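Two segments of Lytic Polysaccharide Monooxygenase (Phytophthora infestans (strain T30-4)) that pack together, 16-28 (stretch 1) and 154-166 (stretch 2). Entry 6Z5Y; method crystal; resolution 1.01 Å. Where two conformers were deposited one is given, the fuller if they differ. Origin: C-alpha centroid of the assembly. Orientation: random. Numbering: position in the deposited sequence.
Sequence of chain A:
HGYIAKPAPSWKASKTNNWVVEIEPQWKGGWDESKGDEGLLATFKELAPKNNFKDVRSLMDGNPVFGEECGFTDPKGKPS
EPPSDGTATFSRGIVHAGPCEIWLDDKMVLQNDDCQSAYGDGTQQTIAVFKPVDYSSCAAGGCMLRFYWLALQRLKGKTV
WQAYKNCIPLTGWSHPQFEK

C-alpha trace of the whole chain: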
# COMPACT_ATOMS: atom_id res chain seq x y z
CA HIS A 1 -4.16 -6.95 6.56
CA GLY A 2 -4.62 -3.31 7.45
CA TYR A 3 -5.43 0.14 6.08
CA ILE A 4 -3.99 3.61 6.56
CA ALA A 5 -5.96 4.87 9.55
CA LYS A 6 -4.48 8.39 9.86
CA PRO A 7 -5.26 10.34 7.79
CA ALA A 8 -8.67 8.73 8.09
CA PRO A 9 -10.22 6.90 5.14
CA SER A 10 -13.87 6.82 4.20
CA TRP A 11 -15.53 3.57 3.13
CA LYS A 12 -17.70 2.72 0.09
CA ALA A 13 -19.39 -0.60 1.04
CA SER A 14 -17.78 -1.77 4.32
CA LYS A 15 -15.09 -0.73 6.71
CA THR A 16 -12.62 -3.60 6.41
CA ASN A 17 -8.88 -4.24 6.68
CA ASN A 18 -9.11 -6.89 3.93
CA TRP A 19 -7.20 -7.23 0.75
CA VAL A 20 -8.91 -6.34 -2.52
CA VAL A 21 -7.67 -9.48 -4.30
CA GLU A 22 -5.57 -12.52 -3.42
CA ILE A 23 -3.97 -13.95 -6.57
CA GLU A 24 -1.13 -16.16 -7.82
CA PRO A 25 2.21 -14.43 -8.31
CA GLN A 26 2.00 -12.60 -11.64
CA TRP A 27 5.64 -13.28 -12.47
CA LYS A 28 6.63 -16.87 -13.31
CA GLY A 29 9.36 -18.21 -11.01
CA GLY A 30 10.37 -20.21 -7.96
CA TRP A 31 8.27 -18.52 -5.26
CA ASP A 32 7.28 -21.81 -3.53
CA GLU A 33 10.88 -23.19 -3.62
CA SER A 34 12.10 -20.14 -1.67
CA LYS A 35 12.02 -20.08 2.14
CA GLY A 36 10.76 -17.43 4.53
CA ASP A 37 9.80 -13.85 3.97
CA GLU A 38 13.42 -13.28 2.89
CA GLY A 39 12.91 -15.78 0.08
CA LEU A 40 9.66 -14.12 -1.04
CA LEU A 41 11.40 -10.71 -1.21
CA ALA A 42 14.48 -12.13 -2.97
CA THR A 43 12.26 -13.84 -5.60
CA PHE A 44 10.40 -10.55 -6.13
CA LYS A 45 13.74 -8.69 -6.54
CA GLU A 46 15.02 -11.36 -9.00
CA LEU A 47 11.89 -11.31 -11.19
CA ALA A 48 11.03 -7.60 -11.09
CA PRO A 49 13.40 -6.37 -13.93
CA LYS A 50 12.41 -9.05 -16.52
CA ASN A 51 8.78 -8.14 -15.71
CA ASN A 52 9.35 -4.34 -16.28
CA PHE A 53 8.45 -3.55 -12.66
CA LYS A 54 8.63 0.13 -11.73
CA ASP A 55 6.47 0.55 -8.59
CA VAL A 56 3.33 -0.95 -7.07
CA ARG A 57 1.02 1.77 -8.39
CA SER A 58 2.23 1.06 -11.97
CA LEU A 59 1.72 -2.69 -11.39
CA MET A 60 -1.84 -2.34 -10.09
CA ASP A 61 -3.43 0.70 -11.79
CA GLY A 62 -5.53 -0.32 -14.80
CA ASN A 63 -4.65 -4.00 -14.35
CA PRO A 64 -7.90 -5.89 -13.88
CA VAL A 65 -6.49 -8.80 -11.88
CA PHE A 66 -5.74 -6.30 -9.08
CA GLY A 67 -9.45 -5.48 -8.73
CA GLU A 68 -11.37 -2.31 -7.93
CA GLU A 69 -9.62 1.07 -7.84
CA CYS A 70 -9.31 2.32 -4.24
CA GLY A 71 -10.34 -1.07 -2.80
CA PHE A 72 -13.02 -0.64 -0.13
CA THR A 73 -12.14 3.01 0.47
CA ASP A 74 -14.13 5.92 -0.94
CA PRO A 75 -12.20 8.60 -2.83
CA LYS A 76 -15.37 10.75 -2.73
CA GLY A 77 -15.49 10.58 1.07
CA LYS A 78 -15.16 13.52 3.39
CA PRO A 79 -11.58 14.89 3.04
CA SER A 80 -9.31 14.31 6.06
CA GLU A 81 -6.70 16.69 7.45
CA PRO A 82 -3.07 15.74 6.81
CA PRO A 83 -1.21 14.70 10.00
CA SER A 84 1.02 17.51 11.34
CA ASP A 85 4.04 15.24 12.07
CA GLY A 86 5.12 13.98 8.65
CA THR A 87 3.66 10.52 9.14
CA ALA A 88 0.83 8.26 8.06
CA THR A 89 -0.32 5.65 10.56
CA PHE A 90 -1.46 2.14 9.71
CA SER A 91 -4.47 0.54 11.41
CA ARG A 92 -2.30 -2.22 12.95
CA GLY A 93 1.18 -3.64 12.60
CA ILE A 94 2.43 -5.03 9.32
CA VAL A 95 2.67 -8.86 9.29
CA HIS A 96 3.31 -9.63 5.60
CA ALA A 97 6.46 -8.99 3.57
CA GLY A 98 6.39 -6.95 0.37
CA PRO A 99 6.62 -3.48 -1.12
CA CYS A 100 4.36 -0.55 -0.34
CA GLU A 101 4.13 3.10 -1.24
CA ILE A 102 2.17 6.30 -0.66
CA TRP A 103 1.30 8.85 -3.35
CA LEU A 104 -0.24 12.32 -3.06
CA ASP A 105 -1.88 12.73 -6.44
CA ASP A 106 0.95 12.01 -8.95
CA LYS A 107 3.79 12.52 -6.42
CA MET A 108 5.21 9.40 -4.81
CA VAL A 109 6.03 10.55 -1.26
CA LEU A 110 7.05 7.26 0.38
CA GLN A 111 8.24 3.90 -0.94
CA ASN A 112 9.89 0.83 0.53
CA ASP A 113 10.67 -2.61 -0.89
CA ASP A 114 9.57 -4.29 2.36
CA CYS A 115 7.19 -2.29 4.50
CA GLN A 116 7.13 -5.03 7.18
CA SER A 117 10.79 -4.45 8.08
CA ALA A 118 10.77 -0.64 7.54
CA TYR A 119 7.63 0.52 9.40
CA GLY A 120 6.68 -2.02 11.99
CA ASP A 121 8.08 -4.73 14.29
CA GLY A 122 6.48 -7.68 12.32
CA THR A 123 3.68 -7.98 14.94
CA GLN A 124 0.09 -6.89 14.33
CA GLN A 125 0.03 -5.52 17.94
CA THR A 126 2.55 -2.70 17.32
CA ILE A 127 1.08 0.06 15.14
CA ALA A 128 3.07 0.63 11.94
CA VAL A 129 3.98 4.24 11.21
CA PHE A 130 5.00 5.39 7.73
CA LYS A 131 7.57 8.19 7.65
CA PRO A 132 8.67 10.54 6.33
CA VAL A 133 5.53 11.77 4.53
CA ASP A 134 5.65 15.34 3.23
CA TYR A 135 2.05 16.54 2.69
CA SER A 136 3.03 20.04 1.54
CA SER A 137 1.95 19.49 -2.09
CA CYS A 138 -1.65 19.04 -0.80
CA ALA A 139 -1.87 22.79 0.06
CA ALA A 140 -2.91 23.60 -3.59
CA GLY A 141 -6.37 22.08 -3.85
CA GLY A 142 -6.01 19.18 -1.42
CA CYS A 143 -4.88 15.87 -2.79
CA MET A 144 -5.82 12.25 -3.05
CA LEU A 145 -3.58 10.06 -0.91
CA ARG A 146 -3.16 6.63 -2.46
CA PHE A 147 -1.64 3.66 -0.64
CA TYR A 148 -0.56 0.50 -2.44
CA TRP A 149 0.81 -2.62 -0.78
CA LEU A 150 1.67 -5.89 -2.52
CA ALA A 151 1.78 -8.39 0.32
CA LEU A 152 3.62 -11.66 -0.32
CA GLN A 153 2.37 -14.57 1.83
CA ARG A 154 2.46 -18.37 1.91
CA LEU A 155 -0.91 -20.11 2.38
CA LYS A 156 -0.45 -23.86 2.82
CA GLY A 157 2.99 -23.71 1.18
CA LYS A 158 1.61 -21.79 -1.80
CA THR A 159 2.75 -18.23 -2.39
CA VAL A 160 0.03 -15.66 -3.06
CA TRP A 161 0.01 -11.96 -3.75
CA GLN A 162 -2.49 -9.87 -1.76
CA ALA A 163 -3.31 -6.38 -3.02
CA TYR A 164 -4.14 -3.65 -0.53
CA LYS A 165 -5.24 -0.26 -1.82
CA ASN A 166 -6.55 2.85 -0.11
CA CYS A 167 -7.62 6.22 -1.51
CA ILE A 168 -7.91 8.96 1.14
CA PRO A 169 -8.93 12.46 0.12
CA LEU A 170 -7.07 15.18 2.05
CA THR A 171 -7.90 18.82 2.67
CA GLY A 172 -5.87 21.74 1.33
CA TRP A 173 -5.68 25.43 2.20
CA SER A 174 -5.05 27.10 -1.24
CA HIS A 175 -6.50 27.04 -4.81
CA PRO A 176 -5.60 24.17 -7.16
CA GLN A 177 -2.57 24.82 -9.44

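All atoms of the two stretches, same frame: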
# COMPACT_ATOMS: atom_id res chain seq x y z
N THR A 16 -13.28 -2.30 6.29
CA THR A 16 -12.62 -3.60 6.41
C THR A 16 -11.14 -3.39 6.20
O THR A 16 -10.71 -2.52 5.42
CB THR A 16 -13.16 -4.60 5.38
OG1 THR A 16 -12.37 -5.80 5.52
CG2 THR A 16 -13.11 -4.10 3.97
N ASN A 17 -10.35 -4.23 6.86
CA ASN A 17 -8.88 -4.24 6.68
C ASN A 17 -8.43 -5.27 5.65
O ASN A 17 -7.23 -5.50 5.48
CB ASN A 17 -8.19 -4.47 8.01
CG ASN A 17 -8.46 -5.84 8.58
OD1 ASN A 17 -8.98 -6.72 7.89
ND2 ASN A 17 -8.08 -6.05 9.82
N ASN A 18 -9.37 -5.82 4.90
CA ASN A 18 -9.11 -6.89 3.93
C ASN A 18 -8.35 -6.42 2.72
O ASN A 18 -8.47 -5.28 2.29
CB ASN A 18 -10.47 -7.46 3.48
CG ASN A 18 -10.52 -8.90 3.07
OD1 ASN A 18 -9.52 -9.57 3.23
ND2 ASN A 18 -11.60 -9.33 2.42
N TRP A 19 -7.70 -7.39 2.09
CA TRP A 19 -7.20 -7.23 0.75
C TRP A 19 -8.36 -7.10 -0.23
O TRP A 19 -9.50 -7.50 -0.01
CB TRP A 19 -6.27 -8.38 0.38
CG TRP A 19 -6.71 -9.74 0.78
CD1 TRP A 19 -6.20 -10.46 1.82
CD2 TRP A 19 -7.67 -10.61 0.15
NE1 TRP A 19 -6.77 -11.68 1.90
CE2 TRP A 19 -7.67 -11.81 0.88
CE3 TRP A 19 -8.50 -10.50 -0.97
CZ2 TRP A 19 -8.46 -12.89 0.52
CZ3 TRP A 19 -9.32 -11.56 -1.30
CH2 TRP A 19 -9.31 -12.74 -0.55
N VAL A 20 -7.99 -6.51 -1.37
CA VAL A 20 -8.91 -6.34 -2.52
C VAL A 20 -8.96 -7.62 -3.37
O VAL A 20 -10.04 -8.06 -3.75
CB VAL A 20 -8.48 -5.12 -3.36
CG1 VAL A 20 -9.45 -4.88 -4.51
CG2 VAL A 20 -8.35 -3.88 -2.49
N VAL A 21 -7.79 -8.16 -3.66
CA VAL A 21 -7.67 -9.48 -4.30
C VAL A 21 -6.56 -10.26 -3.63
O VAL A 21 -5.62 -9.67 -3.03
CB VAL A 21 -7.40 -9.39 -5.81
CG1 VAL A 21 -8.50 -8.67 -6.57
CG2 VAL A 21 -6.07 -8.74 -6.12
N GLU A 22 -6.63 -11.59 -3.79
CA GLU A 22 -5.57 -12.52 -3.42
C GLU A 22 -5.37 -13.42 -4.65
O GLU A 22 -6.32 -14.10 -5.04
CB GLU A 22 -5.99 -13.29 -2.18
CG GLU A 22 -4.95 -14.32 -1.79
CD GLU A 22 -5.39 -15.01 -0.53
OE1 GLU A 22 -4.93 -14.62 0.54
OE2 GLU A 22 -6.21 -15.93 -0.62
N ILE A 23 -4.20 -13.37 -5.24
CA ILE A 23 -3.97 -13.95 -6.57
C ILE A 23 -2.66 -14.72 -6.57
O ILE A 23 -1.83 -14.56 -5.69
CB ILE A 23 -3.98 -12.87 -7.66
CG1 ILE A 23 -2.89 -11.81 -7.48
CG2 ILE A 23 -5.37 -12.28 -7.74
CD1 ILE A 23 -2.86 -10.73 -8.55
N GLU A 24 -2.45 -15.53 -7.58
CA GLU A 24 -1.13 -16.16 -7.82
C GLU A 24 -0.11 -15.11 -8.13
O GLU A 24 -0.43 -14.07 -8.70
CB GLU A 24 -1.10 -16.95 -9.12
CG GLU A 24 -2.05 -18.08 -9.03
CD GLU A 24 -2.10 -18.98 -10.24
OE1 GLU A 24 -2.93 -19.88 -10.22
OE2 GLU A 24 -1.32 -18.77 -11.18
N PRO A 25 1.18 -15.35 -7.84
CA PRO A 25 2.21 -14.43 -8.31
C PRO A 25 2.07 -14.22 -9.81
O PRO A 25 1.87 -15.20 -10.56
CB PRO A 25 3.49 -15.14 -7.93
CG PRO A 25 3.08 -16.00 -6.77
CD PRO A 25 1.72 -16.52 -7.13
N GLN A 26 2.18 -12.96 -10.23
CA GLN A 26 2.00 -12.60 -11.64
C GLN A 26 3.24 -12.84 -12.47
O GLN A 26 3.15 -12.72 -13.70
CB GLN A 26 1.63 -11.13 -11.76
CG GLN A 26 0.31 -10.88 -11.04
CD GLN A 26 -0.80 -11.65 -11.73
OE1 GLN A 26 -1.11 -11.36 -12.91
NE2 GLN A 26 -1.30 -12.70 -11.14
N TRP A 27 4.35 -13.07 -11.81
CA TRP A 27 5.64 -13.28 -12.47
C TRP A 27 6.02 -14.73 -12.26
O TRP A 27 6.02 -15.18 -11.11
CB TRP A 27 6.66 -12.36 -11.85
CG TRP A 27 6.23 -10.93 -11.93
CD1 TRP A 27 5.33 -10.32 -12.75
CD2 TRP A 27 6.79 -9.91 -11.11
NE1 TRP A 27 5.29 -8.98 -12.48
CE2 TRP A 27 6.19 -8.70 -11.49
CE3 TRP A 27 7.73 -9.91 -10.09
CZ2 TRP A 27 6.52 -7.51 -10.88
CZ3 TRP A 27 8.04 -8.74 -9.46
CH2 TRP A 27 7.44 -7.54 -9.88
N LYS A 28 6.30 -15.43 -13.36
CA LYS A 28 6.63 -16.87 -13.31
C LYS A 28 8.00 -17.01 -12.65
O LYS A 28 8.94 -16.28 -13.06
CB LYS A 28 6.61 -17.49 -14.72
N ARG A 154 2.60 -16.93 2.18
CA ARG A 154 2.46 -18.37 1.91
C ARG A 154 1.23 -18.90 2.64
O ARG A 154 1.10 -18.73 3.86
CB ARG A 154 3.72 -19.11 2.36
CG ARG A 154 4.99 -18.54 1.79
CD ARG A 154 6.21 -19.22 2.36
NE ARG A 154 7.46 -18.56 2.01
CZ ARG A 154 8.19 -18.79 0.93
NH1 ARG A 154 7.75 -19.66 0.03
NH2 ARG A 154 9.33 -18.17 0.70
N LEU A 155 0.32 -19.47 1.88
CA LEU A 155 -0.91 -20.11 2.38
C LEU A 155 -0.84 -21.57 2.02
O LEU A 155 -0.80 -21.90 0.82
CB LEU A 155 -2.14 -19.46 1.76
CG LEU A 155 -2.30 -18.00 2.12
CD1 LEU A 155 -3.56 -17.44 1.50
CD2 LEU A 155 -2.29 -17.78 3.63
N LYS A 156 -0.66 -22.41 3.01
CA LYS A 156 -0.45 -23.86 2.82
C LYS A 156 0.65 -24.15 1.81
O LYS A 156 0.46 -25.05 0.97
CB LYS A 156 -1.71 -24.53 2.30
CG LYS A 156 -2.89 -24.36 3.22
CD LYS A 156 -3.97 -25.20 2.67
CE LYS A 156 -5.21 -25.24 3.50
NZ LYS A 156 -6.07 -26.37 3.03
N GLY A 157 1.77 -23.46 1.96
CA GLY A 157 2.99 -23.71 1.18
C GLY A 157 2.92 -23.08 -0.19
O GLY A 157 3.89 -23.23 -0.94
N LYS A 158 1.83 -22.37 -0.47
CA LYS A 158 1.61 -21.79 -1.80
C LYS A 158 1.70 -20.28 -1.65
O LYS A 158 0.95 -19.69 -0.90
CB LYS A 158 0.26 -22.20 -2.39
CG LYS A 158 0.14 -23.67 -2.75
N THR A 159 2.61 -19.68 -2.39
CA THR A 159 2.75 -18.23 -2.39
C THR A 159 1.54 -17.59 -3.07
O THR A 159 1.16 -18.00 -4.15
CB THR A 159 4.04 -17.78 -3.09
OG1 THR A 159 5.15 -18.38 -2.42
CG2 THR A 159 4.22 -16.28 -3.10
N VAL A 160 1.03 -16.55 -2.44
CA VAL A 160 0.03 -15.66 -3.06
C VAL A 160 0.53 -14.23 -2.96
O VAL A 160 1.41 -13.89 -2.17
CB VAL A 160 -1.34 -15.77 -2.37
CG1 VAL A 160 -1.87 -17.18 -2.53
CG2 VAL A 160 -1.35 -15.34 -0.91
N TRP A 161 -0.07 -13.42 -3.81
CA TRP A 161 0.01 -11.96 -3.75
C TRP A 161 -1.33 -11.44 -3.24
O TRP A 161 -2.38 -11.79 -3.78
CB TRP A 161 0.31 -11.38 -5.14
CG TRP A 161 1.69 -11.58 -5.68
CD1 TRP A 161 2.70 -12.32 -5.16
CD2 TRP A 161 2.22 -11.00 -6.88
NE1 TRP A 161 3.81 -12.21 -5.96
CE2 TRP A 161 3.56 -11.36 -6.98
CE3 TRP A 161 1.71 -10.11 -7.82
CZ2 TRP A 161 4.39 -10.93 -8.01
CZ3 TRP A 161 2.53 -9.68 -8.85
CH2 TRP A 161 3.84 -10.08 -8.94
N GLN A 162 -1.30 -10.57 -2.23
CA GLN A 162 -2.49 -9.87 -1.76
C GLN A 162 -2.32 -8.39 -2.08
O GLN A 162 -1.28 -7.81 -1.79
CB GLN A 162 -2.68 -10.05 -0.27
CG GLN A 162 -2.97 -11.47 0.13
CD GLN A 162 -2.87 -11.68 1.62
OE1 GLN A 162 -2.45 -10.81 2.37
NE2 GLN A 162 -3.25 -12.86 2.05
N ALA A 163 -3.33 -7.80 -2.66
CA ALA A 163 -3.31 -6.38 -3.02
C ALA A 163 -4.11 -5.60 -2.01
O ALA A 163 -5.31 -5.84 -1.87
CB ALA A 163 -3.89 -6.17 -4.39
N TYR A 164 -3.46 -4.59 -1.42
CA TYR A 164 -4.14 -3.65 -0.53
C TYR A 164 -4.03 -2.28 -1.18
O TYR A 164 -2.94 -1.86 -1.58
CB TYR A 164 -3.49 -3.64 0.86
CG TYR A 164 -3.56 -4.96 1.57
CD1 TYR A 164 -2.61 -5.93 1.32
CD2 TYR A 164 -4.57 -5.24 2.48
CE1 TYR A 164 -2.66 -7.15 1.95
CE2 TYR A 164 -4.65 -6.49 3.08
CZ TYR A 164 -3.67 -7.44 2.83
OH TYR A 164 -3.74 -8.67 3.44
N LYS A 165 -5.16 -1.58 -1.25
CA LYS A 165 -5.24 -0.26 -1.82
C LYS A 165 -6.13 0.59 -0.96
O LYS A 165 -7.23 0.17 -0.59
CB LYS A 165 -5.81 -0.31 -3.24
CG LYS A 165 -4.85 -0.84 -4.28
CD LYS A 165 -5.49 -1.09 -5.62
CE LYS A 165 -6.20 -2.42 -5.66
NZ LYS A 165 -7.04 -2.54 -6.87
N ASN A 166 -5.68 1.83 -0.72
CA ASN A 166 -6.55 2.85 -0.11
C ASN A 166 -6.46 4.12 -0.95
O ASN A 166 -5.39 4.44 -1.50
CB ASN A 166 -6.10 3.21 1.31
CG ASN A 166 -5.95 2.07 2.28
OD1 ASN A 166 -5.16 2.21 3.22
ND2 ASN A 166 -6.72 1.00 2.16
O HOH W 1 -7.08 -3.08 0.69

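Short antiparallel pairing often supplies the frame on which side chains do the remaining work, and this contact, burying 816 Å² in all, illustrates the principle. Asn17 brings its carbonyl to the ring edge of Tyr164. A water accepts a hydrogen bond from Lys165 N and lies 3.1 Å (its O) from Asn18 O, filling the space between the backbones before direct pairing begins. Trp19 lays its CB over the Tyr164 ring, 3.9 Å from the centroid, while Gln162 CG covers a face of its indole; an aliphatic stem suits that surface, and Tyr164 OH donates to Gln162 OE1 at 2.7 Å. Val20 N bonds to Ala163 O (2.8 Å), and Ala163 N returns to Val21 O (3.0 Å), where the small methyl of Ala163 meets Val21 CG2. Glu22, extended through chi2, uses OE1 to accept from Gln162 NE2 at 2.9 Å, its CG resting on Val160 CG2. Ile23 and Trp161 exchange two backbone bonds, N to O each way, both 2.8 Å. Past the strand, Pro25, whose nitrogen has no proton to donate, sets CA over the face of Trp161 in a CH-pi contact, 3.5 Å from the centroid of the five-membered ring. Gln26 NE2 folds back to Glu24 O (2.9 Å), and buried Trp27 offers its face to the edge of Trp161.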